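BDI-0842-like domain-containing protein (Parabacteroides distasonis, PDB 4JM1) is of unknown function but adopts a small alpha/beta fold resembling the prodomain of alpha-lytic protease. Local coordinates at residues Ser13-Ala18 with Val62-Ala67. Numbering follows the deposited sequence. Where two conformers were deposited one is given.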
# COMPACT_ATOMS: atom_id res chain seq x y z
N SER A 13 11.14 0.35 0.61
CA SER A 13 10.46 -0.66 1.41
C SER A 13 9.33 -1.38 0.64
O SER A 13 8.63 -2.26 1.18
CB SER A 13 9.93 -0.04 2.69
OG SER A 13 9.14 1.08 2.39
N CYS A 14 9.18 -0.99 -0.62
CA CYS A 14 8.24 -1.61 -1.52
C CYS A 14 8.68 -1.32 -2.95
O CYS A 14 9.69 -0.63 -3.14
CB CYS A 14 6.84 -1.09 -1.27
SG CYS A 14 6.60 0.66 -1.77
N GLU A 15 8.00 -1.90 -3.94
CA GLU A 15 8.34 -1.64 -5.33
C GLU A 15 7.53 -0.55 -5.99
O GLU A 15 8.07 0.17 -6.83
CB GLU A 15 8.35 -2.93 -6.15
CG GLU A 15 9.45 -3.85 -5.62
CD GLU A 15 9.86 -5.00 -6.50
OE1 GLU A 15 9.49 -5.03 -7.69
OE2 GLU A 15 10.58 -5.89 -5.95
N LYS A 16 6.26 -0.41 -5.60
CA LYS A 16 5.37 0.60 -6.14
C LYS A 16 4.25 0.82 -5.12
O LYS A 16 3.94 -0.08 -4.34
CB LYS A 16 4.81 0.16 -7.51
CG LYS A 16 4.08 1.25 -8.30
CD LYS A 16 3.79 0.84 -9.75
CE LYS A 16 2.90 1.88 -10.45
NZ LYS A 16 2.89 1.81 -11.98
N ALA A 17 3.70 2.02 -5.09
CA ALA A 17 2.59 2.34 -4.19
C ALA A 17 1.72 3.43 -4.80
O ALA A 17 2.18 4.23 -5.62
CB ALA A 17 3.10 2.78 -2.79
N ALA A 18 0.47 3.48 -4.36
CA ALA A 18 -0.47 4.49 -4.83
C ALA A 18 -1.64 4.62 -3.88
O ALA A 18 -2.10 3.63 -3.32
CB ALA A 18 -1.00 4.16 -6.22
N VAL A 62 -0.40 -5.69 -2.02
CA VAL A 62 -0.55 -6.52 -3.20
C VAL A 62 0.84 -7.00 -3.67
O VAL A 62 1.88 -6.49 -3.23
CB VAL A 62 -1.25 -5.72 -4.36
CG1 VAL A 62 -2.69 -5.28 -3.96
CG2 VAL A 62 -0.42 -4.54 -4.87
N ASP A 63 0.83 -8.05 -4.51
CA ASP A 63 2.08 -8.58 -5.09
C ASP A 63 2.38 -7.80 -6.35
O ASP A 63 1.56 -7.76 -7.27
CB ASP A 63 1.90 -10.08 -5.37
CG ASP A 63 3.20 -10.78 -5.79
OD1 ASP A 63 4.20 -10.12 -6.16
OD2 ASP A 63 3.20 -12.03 -5.72
N ILE A 64 3.57 -7.20 -6.41
CA ILE A 64 4.04 -6.50 -7.60
C ILE A 64 3.97 -7.37 -8.88
O ILE A 64 3.79 -6.85 -9.99
CB ILE A 64 5.50 -5.98 -7.41
CG1 ILE A 64 5.90 -4.95 -8.48
CG2 ILE A 64 6.54 -7.16 -7.36
CD1 ILE A 64 5.18 -3.59 -8.36
N LYS A 65 4.07 -8.68 -8.71
CA LYS A 65 4.09 -9.60 -9.84
C LYS A 65 2.72 -9.83 -10.46
O LYS A 65 2.64 -10.41 -11.56
CB LYS A 65 4.69 -10.94 -9.44
CG LYS A 65 6.18 -10.85 -9.03
CD LYS A 65 6.78 -12.19 -8.68
CE LYS A 65 6.21 -12.80 -7.40
NZ LYS A 65 6.35 -11.87 -6.21
N ASN A 66 1.64 -9.41 -9.81
CA ASN A 66 0.36 -9.58 -10.48
C ASN A 66 -0.61 -8.41 -10.40
O ASN A 66 -1.59 -8.37 -11.13
CB ASN A 66 -0.32 -10.87 -10.04
CG ASN A 66 -0.59 -10.90 -8.57
OD1 ASN A 66 -1.22 -9.95 -8.04
ND2 ASN A 66 -0.13 -11.93 -7.90
N ALA A 67 -0.30 -7.41 -9.61
CA ALA A 67 -1.15 -6.25 -9.47
C ALA A 67 -1.09 -5.37 -10.72
O ALA A 67 -0.02 -5.23 -11.34
CB ALA A 67 -0.72 -5.45 -8.25
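With CG1 anti to the backbone N (chi1 -166°), I64 lays its longer branch, CG1-CD1, against E15 and K16; E15 has its CG anti to its carbonyl carbon, and its extended side chain and that of I64 cross at about a right angle. The contact is entirely van der Waals. I64 CD1 touches two beta carbons, those of E15 and K16, each at 3.9 Å, and the lysine chain then leads away. Farther along E15, OE1 sits 3.7 Å from both I64 CG1 and I64 CG2, a contact of a carboxylate oxygen with aliphatic carbons. Behind I64 the turn is fixed by D63: its OD1 accepts from K65 N at 2.9 Å, closing an Asx turn, and also takes K65 NZ at 2.8 Å in a salt bridge through its syn lone pair. An alanine in place of I64 would probably take away the CG1-CD1 and CG2 contacts with E15 and K16 and open a gap beside their CB atoms. E15 and K16 form a classic beta bulge opposite A28, at the start of edge strand 16-19; I64, just past strand 58-63, also touches A28, so this surface contact bridges over the intervening strand 24-29.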